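Local coordinates for DUF5642 domain-containing protein (Mycobacterium smegmatis, PDB 4TMD) that is of unknown function but belongs to the DUF5642 family, in the same clan as Mog1 and PsbP, and is probably exported as a lipoprotein, at residues Leu148-Ala153 and Met159-Ala164; Phe81-Val86 and Arg183-Ala188; Gln39-Gly44 and Thr131-Gln136; Gln12-Phe17 and Ala70-Glu75; Pro63-Asn68 and Glu90-Ser95. All coordinates share one frame; numbering follows the deposited sequence.

Contact 1 (Leu148-Ala153 and Met159-Ala164); sequences LYNYVA and MVIVTA
The hydroxyl OG1 of Thr163 donates to OD1 of Asn150 at 2.8 Å, approaching nearly along the amide C=O axis. Asn150 and Thr163 form a non-hydrogen-bonded pair of the antiparallel strands, and their side chains lie side by side, pointing the same way. Thr163 keeps OG1 beside its own backbone N (chi1 -56°), which turns the hydroxyl to Asn150 and sends CG2 over toward Tyr149 O and Leu148 CD2. On the same face Val152 CG1 meets the CE methyl of Met159 at 3.9 Å, because the methionine chain bends at chi3 (-84°) and brings its tip back across the valine. Val152 CG2 lies 4.2 Å from Ile161 CG2. The other face carries Tyr149, Tyr151, Ala153, Val160, Val162 and Ala164; there Tyr151 CB rests 4.5 Å from Val162 CB, and the Tyr151 ring reaches helix 179-194. Six backbone bonds join the strands, such as Tyr151 N to Val162 O at 2.8 Å. This is the beta hairpin of strands 145-155 and 158-166, at the middle of the antiparallel sheet. The backbone bonds set the register, and the Thr163 bond pairs its hydroxyl with the Asn150 carbonyl oxygen on a face lined by Leu148, Val152, Met159 and Ile161.

Contact 2 (Phe81-Val86 and Arg183-Ala188); sequences FIVMAV and RELLSA
Leu185 reaches from helix 179-194 to Phe81 and Val83 on the sheet. Its CB starts the contact, 4.2 Å from Val83 CG2. From there CG is placed beside the backbone N (chi1 -77°), and the side chain forks toward the strand. The CD1 branch does most of the touching: it sits 3.8 Å from Phe81 CB, about as far from Phe81 CD1, and 4.1 Å from Val83 CG2. It therefore fills the notch between the root of the phenylalanine and the valine branch. The Phe81 side chain crosses that of the leucine at about a right angle, whereas Val83 crosses it more obliquely. The arrangement is a helix laid on one face of an antiparallel sheet: Phe81 and Val83 are alternate residues of strand 79-88, so both turn to the helix, while Ile82 between them points away. The other branch, CD2, leads past the two strand residues to the N-terminal region, where it packs on Phe17. Neighbouring side chains extend the same apolar layer, with Val83 also touching Ala189 a turn along the helix and Phe81 resting on Ala164 of the adjacent strand.

Contact 3 (Gln39-Gly44 and Thr131-Gln136); sequences QKLPEG and THRIIQ
The loop that links helix 33-36 to strand 46-48 passes over one face of the antiparallel sheet, and Leu41 and Gln39 meet Arg133 of strand 127-137 there. Leu41 CD2 comes up to the edge of the guanidinium, near its plane, 3.8 Å from Arg133 NH2; the two side chains slant across each other. Gln39 takes part through its backbone: its O is 4.4 Å from Arg133 NH2, too far for a direct bond, and a water fills the gap. That water donates to Gln39 O at 2.6 Å and accepts from Arg133 NH2 at 2.9 Å. The arginine gets there through a bend at chi3 (64°), which swings the guanidinium toward the loop. Its other terminal nitrogen, NH1, is hydrogen-bonded to Ala56 O, so the two ends of the group serve two separate pieces of backbone and its rotation is fixed from both. The aliphatic part of Arg133 packs against Leu148, and its side chain also touches Val115, on the strands either side; Leu41 and Ile135 both lean on Phe106. The buried arginine and its bridging water thus belong to a loop laid over one face of an antiparallel sheet, the face opposite the one covered by helix 179-194.

Contact 4 (Gln12-Phe17 and Ala70-Glu75); sequences QLKSSF and AATAAE
Phe17 and Ala74 make the tight half of this contact. The Ala74 methyl stands squarely above the phenyl ring, 3.5 Å from CB to the Phe17 ring centroid and 5° off the ring normal, a CH-pi contact. All six ring carbons see that methyl at nearly the same range, the nearest being Phe17 CD2 at 3.6 Å from Ala74 CB. With its ring swung opposite its own carbonyl carbon (chi1 -57°), Phe17 lays this face on strand 67-76, and it also meets Phe21, Phe81 and Leu185. The other half is looser. At the 3-10 turn of residues 12-16, Thr72 CG2 lies 4.0 Å from Lys14 N and 4.1 Å from Lys14 CG, the lysine and threonine side chains crossing at about a right angle. Beyond CG the lysine bends at chi3 and leads away to a partly exposed position, where NZ forms a salt bridge with Glu25. Thr72 turns its methyl to the turn. The carbon groups meet each other, so between residues 12-17 and the strand the contact is apolar, while Thr72 OG1 adds a hydrogen bond to Val10 O just before the turn.

Contact 5 (Pro63-Asn68 and Glu90-Ser95); sequences PGLQGN and EPVPLS
Leu65 spreads its two methyls over Val92 and Glu90, one branch to each. The CD1 branch meets Val92 CG2 at 3.5 Å, the closest approach between the two segments, with the leucine and valine side chains crossing at about a right angle. The CD2 branch lies 3.9 Å from Glu90 O and 4.1 Å from Glu90 CG, and here the two side chains run aslant. With CD1 of Leu65 anti to CA (chi2 -174°), that methyl continues outward to Val92, and CD2 branches off to Glu90. Glu90 contributes its methylene carbon: CG is tucked between its own backbone N and carbonyl carbon (chi1 56°), which sets the aliphatic part against the leucine, and the rest of the chain stretches on to an exposed carboxylate. Val92 turns its CG2 methyl to the leucine, while also resting on Met159 and Gln59. The touching groups are almost entirely carbon, and the one polar atom among them, Glu90 O, is hydrogen-bonded to the hydroxyl of Thr88. Nearby backbone bonds join Gln66 to Ser89 and Asn68 to Glu87, at and just beyond the end of the pairing of strands 67-76 and 79-88. The contact thus lies at one end of that pairing: the segment entering strand 67-76 meets the chain just after it leaves strand 79-88, and farther along the Leu94 side chain touches residues of strands 127-137, 145-155 and 158-166.

How the contacts relate
All five contacts attach to one antiparallel sheet, with contact 1 about 3 Å from the centre of the chain. Contact 2 is its close neighbour, centres about 6 Å apart, joined by backbone bonds between strands 158-166 and 79-88. Contact 4 continues that line: strands 79-88 and 67-76 pair, and its centre is about 8 Å from that of contact 2. On the other side of the hairpin, strand 127-137 carries contact 3, about 26 Å from contact 4 between centres. Contact 5 lies at the ends of strands 67-76 and 79-88, where Val92 and Leu94 reach Met159 and Leu94 also meets Val152 of contact 1. With the function unknown, the five contacts can be related only through the fold.

Contact 1 (Leu148-Ala153 and Met159-Ala164)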
# COMPACT_ATOMS: atom_id res chain seq x y z
N LEU A 148 -9.25 2.99 0.39
CA LEU A 148 -8.12 2.30 1.02
C LEU A 148 -7.06 3.25 1.57
O LEU A 148 -6.99 4.43 1.20
CB LEU A 148 -7.47 1.31 0.03
CG LEU A 148 -6.75 1.76 -1.24
CD1 LEU A 148 -5.34 2.25 -0.96
CD2 LEU A 148 -6.70 0.63 -2.26
N TYR A 149 -6.26 2.71 2.48
CA TYR A 149 -5.06 3.37 2.97
C TYR A 149 -3.85 2.56 2.51
O TYR A 149 -3.89 1.33 2.48
CB TYR A 149 -5.09 3.51 4.48
CG TYR A 149 -6.09 4.51 4.97
CD1 TYR A 149 -5.70 5.79 5.32
CD2 TYR A 149 -7.45 4.18 5.09
CE1 TYR A 149 -6.62 6.72 5.78
CE2 TYR A 149 -8.38 5.12 5.56
CZ TYR A 149 -7.95 6.38 5.90
OH TYR A 149 -8.84 7.32 6.37
N ASN A 150 -2.80 3.28 2.11
CA ASN A 150 -1.55 2.70 1.63
C ASN A 150 -0.41 3.25 2.46
O ASN A 150 -0.32 4.47 2.63
CB ASN A 150 -1.29 3.09 0.17
CG ASN A 150 -1.66 2.02 -0.80
OD1 ASN A 150 -1.45 0.83 -0.55
ND2 ASN A 150 -2.21 2.42 -1.94
N TYR A 151 0.47 2.39 2.95
CA TYR A 151 1.65 2.88 3.65
C TYR A 151 2.84 2.19 3.02
O TYR A 151 2.85 0.97 2.87
CB TYR A 151 1.59 2.62 5.16
CG TYR A 151 0.38 3.29 5.78
CD1 TYR A 151 0.47 4.59 6.26
CD2 TYR A 151 -0.85 2.65 5.83
CE1 TYR A 151 -0.64 5.23 6.80
CE2 TYR A 151 -1.97 3.28 6.38
CZ TYR A 151 -1.85 4.56 6.86
OH TYR A 151 -2.95 5.20 7.40
N VAL A 152 3.82 2.99 2.65
CA VAL A 152 4.98 2.51 1.93
C VAL A 152 6.24 2.82 2.71
O VAL A 152 6.42 3.96 3.15
CB VAL A 152 5.07 3.19 0.55
CG1 VAL A 152 6.40 2.85 -0.14
CG2 VAL A 152 3.89 2.80 -0.31
N ALA A 153 7.11 1.83 2.89
CA ALA A 153 8.43 2.08 3.47
C ALA A 153 9.50 1.66 2.49
O ALA A 153 9.48 0.54 1.99
CB ALA A 153 8.60 1.34 4.79
N MET A 159 11.23 -2.61 -0.45
CA MET A 159 10.06 -1.77 -0.27
C MET A 159 9.03 -2.60 0.44
O MET A 159 8.85 -3.76 0.09
CB MET A 159 9.54 -1.28 -1.62
CG MET A 159 8.29 -0.46 -1.53
SD MET A 159 8.04 0.45 -3.07
CE MET A 159 9.06 1.89 -2.77
N VAL A 160 8.37 -2.01 1.44
CA VAL A 160 7.31 -2.71 2.16
C VAL A 160 6.05 -1.90 2.01
O VAL A 160 6.07 -0.69 2.20
CB VAL A 160 7.65 -2.92 3.65
CG1 VAL A 160 6.44 -3.48 4.40
CG2 VAL A 160 8.87 -3.83 3.81
N ILE A 161 4.96 -2.56 1.64
CA ILE A 161 3.71 -1.87 1.42
C ILE A 161 2.59 -2.49 2.25
O ILE A 161 2.30 -3.68 2.12
CB ILE A 161 3.29 -1.90 -0.06
CG1 ILE A 161 4.44 -1.44 -0.96
CG2 ILE A 161 2.05 -1.03 -0.26
CD1 ILE A 161 4.05 -1.38 -2.40
N VAL A 162 1.97 -1.68 3.09
CA VAL A 162 0.78 -2.11 3.82
C VAL A 162 -0.42 -1.44 3.18
O VAL A 162 -0.45 -0.21 3.01
CB VAL A 162 0.87 -1.79 5.34
CG1 VAL A 162 -0.47 -2.13 6.05
CG2 VAL A 162 2.04 -2.57 5.97
N THR A 163 -1.40 -2.24 2.78
CA THR A 163 -2.65 -1.73 2.26
C THR A 163 -3.78 -2.14 3.19
O THR A 163 -3.90 -3.31 3.54
CB THR A 163 -2.93 -2.25 0.84
OG1 THR A 163 -1.83 -1.91 -0.02
CG2 THR A 163 -4.21 -1.62 0.29
N ALA A 164 -4.59 -1.17 3.61
CA ALA A 164 -5.73 -1.45 4.49
C ALA A 164 -7.01 -0.91 3.86
O ALA A 164 -7.04 0.24 3.44
CB ALA A 164 -5.52 -0.82 5.85

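Contact 2 (Phe81-Val86 and Arg183-Ala188)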
# COMPACT_ATOMS: atom_id res chain seq x y z
N PHE A 81 -6.16 -6.32 5.66
CA PHE A 81 -4.78 -5.82 5.66
C PHE A 81 -3.92 -6.69 4.77
O PHE A 81 -3.93 -7.91 4.91
CB PHE A 81 -4.19 -5.80 7.08
CG PHE A 81 -4.98 -4.98 8.03
CD1 PHE A 81 -4.75 -3.62 8.16
CD2 PHE A 81 -5.99 -5.56 8.79
CE1 PHE A 81 -5.50 -2.86 9.04
CE2 PHE A 81 -6.75 -4.80 9.66
CZ PHE A 81 -6.51 -3.44 9.79
N ILE A 82 -3.19 -6.07 3.85
CA ILE A 82 -2.21 -6.80 3.05
C ILE A 82 -0.82 -6.24 3.32
O ILE A 82 -0.58 -5.05 3.12
CB ILE A 82 -2.49 -6.69 1.56
CG1 ILE A 82 -3.89 -7.20 1.25
CG2 ILE A 82 -1.41 -7.46 0.75
CD1 ILE A 82 -4.32 -6.96 -0.17
N VAL A 83 0.09 -7.08 3.81
CA VAL A 83 1.46 -6.63 4.03
C VAL A 83 2.38 -7.27 2.97
O VAL A 83 2.61 -8.47 3.01
CB VAL A 83 1.97 -6.98 5.45
CG1 VAL A 83 3.38 -6.44 5.65
CG2 VAL A 83 1.03 -6.40 6.50
N MET A 84 2.88 -6.46 2.04
CA MET A 84 3.75 -6.95 0.97
C MET A 84 5.19 -6.47 1.16
O MET A 84 5.42 -5.30 1.44
CB MET A 84 3.25 -6.49 -0.41
CG MET A 84 1.85 -6.96 -0.76
SD MET A 84 1.25 -6.33 -2.35
CE MET A 84 1.02 -4.59 -2.02
N ALA A 85 6.13 -7.40 1.02
CA ALA A 85 7.56 -7.09 1.07
C ALA A 85 8.18 -7.38 -0.28
O ALA A 85 8.00 -8.48 -0.82
CB ALA A 85 8.27 -7.89 2.18
N VAL A 86 8.91 -6.41 -0.80
CA VAL A 86 9.51 -6.48 -2.13
C VAL A 86 11.01 -6.23 -2.06
O VAL A 86 11.46 -5.35 -1.33
CB VAL A 86 8.88 -5.45 -3.08
CG1 VAL A 86 9.62 -5.41 -4.43
CG2 VAL A 86 7.41 -5.73 -3.28
N ARG A 183 -0.48 1.26 10.33
CA ARG A 183 0.82 1.90 10.52
C ARG A 183 1.74 1.04 11.39
O ARG A 183 2.94 0.94 11.14
CB ARG A 183 0.65 3.30 11.13
CG ARG A 183 -0.02 4.32 10.18
CD ARG A 183 0.03 5.73 10.73
NE ARG A 183 -0.54 5.81 12.08
CZ ARG A 183 -1.80 6.14 12.36
NH1 ARG A 183 -2.65 6.42 11.37
NH2 ARG A 183 -2.22 6.17 13.62
N GLU A 184 1.18 0.38 12.40
CA GLU A 184 2.00 -0.52 13.22
C GLU A 184 2.45 -1.74 12.43
O GLU A 184 3.58 -2.22 12.60
CB GLU A 184 1.25 -0.94 14.48
CG GLU A 184 0.96 0.27 15.37
CD GLU A 184 0.05 -0.03 16.54
OE1 GLU A 184 -0.41 -1.19 16.67
OE2 GLU A 184 -0.20 0.91 17.32
N LEU A 185 1.58 -2.25 11.56
CA LEU A 185 2.00 -3.34 10.68
C LEU A 185 3.20 -2.94 9.81
O LEU A 185 4.06 -3.77 9.53
CB LEU A 185 0.85 -3.81 9.78
CG LEU A 185 -0.22 -4.68 10.44
CD1 LEU A 185 -1.36 -4.90 9.46
CD2 LEU A 185 0.38 -6.03 10.86
N LEU A 186 3.24 -1.68 9.36
CA LEU A 186 4.35 -1.25 8.52
C LEU A 186 5.67 -1.27 9.30
O LEU A 186 6.67 -1.79 8.82
CB LEU A 186 4.10 0.15 7.97
CG LEU A 186 5.26 0.68 7.12
CD1 LEU A 186 5.31 -0.02 5.76
CD2 LEU A 186 5.16 2.21 6.96
N SER A 187 5.66 -0.71 10.50
CA SER A 187 6.85 -0.72 11.33
C SER A 187 7.28 -2.14 11.68
O SER A 187 8.47 -2.47 11.65
CB SER A 187 6.59 0.08 12.60
OG SER A 187 6.31 1.42 12.26
N ALA A 188 6.30 -2.98 12.00
CA ALA A 188 6.62 -4.33 12.41
C ALA A 188 7.18 -5.13 11.24
O ALA A 188 8.11 -5.92 11.42
CB ALA A 188 5.37 -5.02 13.01

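Contact 3 (Gln39-Gly44 and Thr131-Gln136)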
# COMPACT_ATOMS: atom_id res chain seq x y z
N GLN A 39 -4.74 0.26 -8.37
CA GLN A 39 -5.34 -0.03 -9.66
C GLN A 39 -5.34 1.22 -10.54
O GLN A 39 -5.50 2.34 -10.06
CB GLN A 39 -6.76 -0.59 -9.50
CG GLN A 39 -7.82 0.41 -9.06
CD GLN A 39 -9.19 -0.24 -8.89
OE1 GLN A 39 -9.30 -1.47 -8.90
NE2 GLN A 39 -10.23 0.57 -8.73
N LYS A 40 -5.11 1.01 -11.83
CA LYS A 40 -4.98 2.07 -12.82
C LYS A 40 -6.23 2.95 -12.87
O LYS A 40 -7.35 2.45 -12.85
CB LYS A 40 -4.70 1.45 -14.19
CG LYS A 40 -4.12 2.40 -15.22
CD LYS A 40 -3.64 1.60 -16.42
CE LYS A 40 -3.29 2.49 -17.60
NZ LYS A 40 -2.67 1.69 -18.71
N LEU A 41 -6.04 4.26 -12.93
CA LEU A 41 -7.17 5.18 -13.06
C LEU A 41 -7.69 5.14 -14.50
O LEU A 41 -6.93 4.89 -15.43
CB LEU A 41 -6.78 6.60 -12.68
CG LEU A 41 -6.38 6.85 -11.22
CD1 LEU A 41 -6.21 8.34 -10.95
CD2 LEU A 41 -7.39 6.24 -10.25
N PRO A 42 -9.00 5.39 -14.69
CA PRO A 42 -9.55 5.31 -16.05
C PRO A 42 -9.04 6.45 -16.92
O PRO A 42 -8.63 7.49 -16.38
CB PRO A 42 -11.06 5.42 -15.83
CG PRO A 42 -11.27 5.19 -14.35
CD PRO A 42 -10.04 5.71 -13.70
N GLU A 43 -9.04 6.28 -18.23
CA GLU A 43 -8.56 7.34 -19.12
C GLU A 43 -9.55 8.50 -19.21
O GLU A 43 -10.74 8.35 -18.94
CB GLU A 43 -8.28 6.78 -20.52
CG GLU A 43 -6.95 6.06 -20.64
CD GLU A 43 -6.75 5.47 -22.02
OE1 GLU A 43 -7.69 4.82 -22.53
OE2 GLU A 43 -5.67 5.66 -22.60
N GLY A 44 -9.04 9.67 -19.59
CA GLY A 44 -9.91 10.82 -19.79
C GLY A 44 -10.36 11.53 -18.53
O GLY A 44 -11.05 12.56 -18.60
N THR A 131 -0.86 7.16 2.14
CA THR A 131 -1.93 7.86 1.42
C THR A 131 -3.29 7.23 1.69
O THR A 131 -3.40 6.10 2.15
CB THR A 131 -1.72 7.91 -0.14
OG1 THR A 131 -1.60 6.58 -0.67
CG2 THR A 131 -0.49 8.73 -0.51
N HIS A 132 -4.31 8.02 1.39
CA HIS A 132 -5.70 7.63 1.52
C HIS A 132 -6.35 7.83 0.16
O HIS A 132 -6.42 8.95 -0.34
CB HIS A 132 -6.37 8.47 2.60
CG HIS A 132 -7.82 8.14 2.82
ND1 HIS A 132 -8.69 9.03 3.42
CD2 HIS A 132 -8.53 7.02 2.58
CE1 HIS A 132 -9.88 8.47 3.51
NE2 HIS A 132 -9.82 7.25 3.01
N ARG A 133 -6.77 6.74 -0.45
CA ARG A 133 -7.45 6.79 -1.74
C ARG A 133 -8.95 6.59 -1.54
O ARG A 133 -9.38 5.61 -0.92
CB ARG A 133 -6.89 5.72 -2.68
CG ARG A 133 -5.36 5.75 -2.82
CD ARG A 133 -4.81 4.63 -3.75
NE ARG A 133 -5.28 4.79 -5.13
CZ ARG A 133 -4.72 5.61 -6.02
NH1 ARG A 133 -3.65 6.34 -5.70
NH2 ARG A 133 -5.22 5.69 -7.24
N ILE A 134 -9.75 7.52 -2.05
CA ILE A 134 -11.21 7.38 -2.02
C ILE A 134 -11.73 7.44 -3.44
O ILE A 134 -11.74 8.52 -4.03
CB ILE A 134 -11.88 8.47 -1.19
CG1 ILE A 134 -11.23 8.56 0.19
CG2 ILE A 134 -13.37 8.21 -1.04
CD1 ILE A 134 -10.93 9.98 0.61
N ILE A 135 -12.14 6.30 -3.99
CA ILE A 135 -12.50 6.24 -5.41
C ILE A 135 -13.93 5.79 -5.66
O ILE A 135 -14.36 4.75 -5.16
CB ILE A 135 -11.58 5.29 -6.20
CG1 ILE A 135 -10.11 5.44 -5.79
CG2 ILE A 135 -11.76 5.51 -7.69
CD1 ILE A 135 -9.58 6.83 -5.99
N GLN A 136 -14.65 6.56 -6.46
CA GLN A 136 -16.00 6.18 -6.86
C GLN A 136 -15.99 5.75 -8.32
O GLN A 136 -15.54 6.51 -9.19
CB GLN A 136 -16.96 7.35 -6.64
CG GLN A 136 -18.40 7.03 -6.98
CD GLN A 136 -19.35 8.10 -6.49
OE1 GLN A 136 -18.94 9.17 -6.04
NE2 GLN A 136 -20.64 7.81 -6.57
O HOH W 1 -6.97 3.64 -8.30

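Contact 4 (Gln12-Phe17 and Ala70-Glu75)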
# COMPACT_ATOMS: atom_id res chain seq x y z
N GLN A 12 6.27 -13.75 9.51
CA GLN A 12 6.22 -13.50 10.94
C GLN A 12 4.97 -12.74 11.39
O GLN A 12 4.48 -12.92 12.51
CB GLN A 12 7.46 -12.71 11.36
CG GLN A 12 8.19 -13.25 12.54
CD GLN A 12 9.44 -12.44 12.84
OE1 GLN A 12 10.52 -12.75 12.36
NE2 GLN A 12 9.28 -11.40 13.62
N LEU A 13 4.46 -11.87 10.52
CA LEU A 13 3.35 -11.00 10.89
C LEU A 13 2.00 -11.72 10.97
O LEU A 13 1.00 -11.13 11.35
CB LEU A 13 3.26 -9.82 9.91
CG LEU A 13 4.05 -8.59 10.39
CD1 LEU A 13 5.55 -8.87 10.50
CD2 LEU A 13 3.79 -7.37 9.54
N LYS A 14 1.98 -12.99 10.62
CA LYS A 14 0.80 -13.82 10.87
C LYS A 14 0.41 -13.74 12.32
O LYS A 14 -0.76 -13.64 12.67
CB LYS A 14 1.07 -15.27 10.50
CG LYS A 14 1.08 -15.53 9.03
CD LYS A 14 1.29 -17.01 8.78
CE LYS A 14 2.74 -17.42 9.04
NZ LYS A 14 3.06 -18.78 8.53
N SER A 15 1.42 -13.78 13.18
CA SER A 15 1.20 -13.79 14.62
C SER A 15 0.80 -12.41 15.14
O SER A 15 0.58 -12.22 16.33
CB SER A 15 2.47 -14.29 15.31
OG SER A 15 2.81 -15.59 14.82
N SER A 16 0.67 -11.45 14.24
CA SER A 16 0.25 -10.12 14.64
C SER A 16 -1.29 -9.99 14.64
O SER A 16 -1.82 -8.96 15.03
CB SER A 16 0.88 -9.08 13.70
OG SER A 16 0.62 -7.75 14.11
N PHE A 17 -1.98 -11.04 14.20
CA PHE A 17 -3.45 -11.01 14.09
C PHE A 17 -4.12 -12.07 14.97
O PHE A 17 -3.70 -13.24 14.97
CB PHE A 17 -3.89 -11.22 12.63
CG PHE A 17 -3.32 -10.22 11.68
CD1 PHE A 17 -2.17 -10.51 10.96
CD2 PHE A 17 -3.91 -8.97 11.52
CE1 PHE A 17 -1.62 -9.58 10.07
CE2 PHE A 17 -3.36 -8.04 10.64
CZ PHE A 17 -2.22 -8.34 9.93
N ALA A 70 6.83 -11.14 -1.34
CA ALA A 70 6.14 -12.06 -0.44
C ALA A 70 5.09 -11.25 0.29
O ALA A 70 5.27 -10.05 0.48
CB ALA A 70 7.12 -12.71 0.55
N ALA A 71 4.02 -11.89 0.74
CA ALA A 71 2.98 -11.13 1.41
C ALA A 71 2.31 -11.91 2.54
O ALA A 71 2.33 -13.14 2.59
CB ALA A 71 1.94 -10.66 0.41
N THR A 72 1.78 -11.15 3.49
CA THR A 72 0.91 -11.69 4.52
C THR A 72 -0.36 -10.85 4.49
O THR A 72 -0.28 -9.62 4.48
CB THR A 72 1.54 -11.65 5.91
OG1 THR A 72 2.65 -12.56 5.95
CG2 THR A 72 0.52 -12.08 6.97
N ALA A 73 -1.52 -11.49 4.43
CA ALA A 73 -2.78 -10.75 4.39
C ALA A 73 -3.73 -11.27 5.46
O ALA A 73 -3.65 -12.43 5.86
CB ALA A 73 -3.40 -10.85 3.02
N ALA A 74 -4.62 -10.40 5.94
CA ALA A 74 -5.56 -10.78 7.00
C ALA A 74 -6.89 -10.09 6.80
O ALA A 74 -6.93 -8.91 6.47
CB ALA A 74 -5.02 -10.42 8.36
N GLU A 75 -7.98 -10.81 7.03
CA GLU A 75 -9.31 -10.23 6.94
C GLU A 75 -10.05 -10.48 8.24
O GLU A 75 -10.08 -11.61 8.72
CB GLU A 75 -10.08 -10.83 5.77
CG GLU A 75 -9.34 -10.71 4.45
CD GLU A 75 -10.25 -10.88 3.25
OE1 GLU A 75 -11.38 -11.38 3.43
OE2 GLU A 75 -9.85 -10.50 2.14

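Contact 5 (Pro63-Asn68 and Glu90-Ser95)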
# COMPACT_ATOMS: atom_id res chain seq x y z
N PRO A 63 7.93 -1.19 -15.29
CA PRO A 63 7.78 -2.51 -15.91
C PRO A 63 9.09 -3.27 -16.14
O PRO A 63 9.05 -4.45 -16.45
CB PRO A 63 7.09 -2.19 -17.24
CG PRO A 63 7.34 -0.74 -17.48
CD PRO A 63 7.42 -0.10 -16.14
N GLY A 64 10.23 -2.60 -15.98
CA GLY A 64 11.52 -3.26 -16.18
C GLY A 64 12.16 -3.89 -14.94
O GLY A 64 13.06 -4.73 -15.06
N LEU A 65 11.71 -3.47 -13.76
CA LEU A 65 12.26 -3.97 -12.50
C LEU A 65 12.29 -5.49 -12.40
O LEU A 65 11.32 -6.17 -12.73
CB LEU A 65 11.46 -3.43 -11.31
CG LEU A 65 11.76 -2.07 -10.69
CD1 LEU A 65 10.88 -1.92 -9.46
CD2 LEU A 65 13.22 -1.91 -10.33
N GLN A 66 13.39 -6.02 -11.90
CA GLN A 66 13.42 -7.41 -11.52
C GLN A 66 13.42 -7.50 -10.00
O GLN A 66 13.95 -6.63 -9.30
CB GLN A 66 14.64 -8.10 -12.11
CG GLN A 66 14.90 -7.68 -13.54
CD GLN A 66 16.02 -8.46 -14.17
OE1 GLN A 66 15.93 -9.69 -14.31
NE2 GLN A 66 17.10 -7.77 -14.54
N GLY A 67 12.81 -8.56 -9.48
CA GLY A 67 12.77 -8.76 -8.05
C GLY A 67 11.73 -9.77 -7.61
O GLY A 67 11.06 -10.40 -8.43
N ASN A 68 11.61 -9.91 -6.30
CA ASN A 68 10.72 -10.88 -5.69
C ASN A 68 9.80 -10.18 -4.68
O ASN A 68 10.12 -9.10 -4.19
CB ASN A 68 11.52 -11.99 -5.02
CG ASN A 68 12.36 -12.78 -6.01
OD1 ASN A 68 11.88 -13.18 -7.06
ND2 ASN A 68 13.63 -12.99 -5.68
N GLU A 90 17.28 -2.90 -8.26
CA GLU A 90 17.66 -1.55 -7.88
C GLU A 90 16.50 -0.90 -7.13
O GLU A 90 15.38 -1.40 -7.17
CB GLU A 90 18.09 -0.72 -9.10
CG GLU A 90 17.09 -0.61 -10.21
CD GLU A 90 17.70 -0.00 -11.46
OE1 GLU A 90 18.62 0.84 -11.34
OE2 GLU A 90 17.28 -0.37 -12.58
N PRO A 91 16.76 0.20 -6.41
CA PRO A 91 15.68 0.79 -5.62
C PRO A 91 14.54 1.32 -6.48
O PRO A 91 14.78 1.86 -7.55
CB PRO A 91 16.36 1.95 -4.88
CG PRO A 91 17.82 1.67 -4.96
CD PRO A 91 18.03 0.94 -6.23
N VAL A 92 13.31 1.15 -5.99
CA VAL A 92 12.13 1.72 -6.65
C VAL A 92 12.06 3.20 -6.32
O VAL A 92 12.16 3.58 -5.15
CB VAL A 92 10.83 1.04 -6.19
CG1 VAL A 92 9.67 1.48 -7.06
CG2 VAL A 92 10.98 -0.46 -6.25
N PRO A 93 11.92 4.05 -7.35
CA PRO A 93 11.74 5.48 -7.04
C PRO A 93 10.48 5.69 -6.18
O PRO A 93 9.40 5.23 -6.54
CB PRO A 93 11.59 6.12 -8.42
CG PRO A 93 12.24 5.15 -9.37
CD PRO A 93 11.97 3.79 -8.79
N LEU A 94 10.64 6.36 -5.05
CA LEU A 94 9.54 6.53 -4.11
C LEU A 94 8.59 7.65 -4.50
O LEU A 94 9.01 8.76 -4.78
CB LEU A 94 10.10 6.80 -2.72
CG LEU A 94 9.07 6.94 -1.60
CD1 LEU A 94 8.52 5.59 -1.20
CD2 LEU A 94 9.69 7.66 -0.40
N SER A 95 7.29 7.36 -4.51
CA SER A 95 6.30 8.41 -4.73
C SER A 95 6.15 9.21 -3.44
O SER A 95 5.76 8.67 -2.41
CB SER A 95 4.96 7.82 -5.16
OG SER A 95 3.95 8.82 -5.18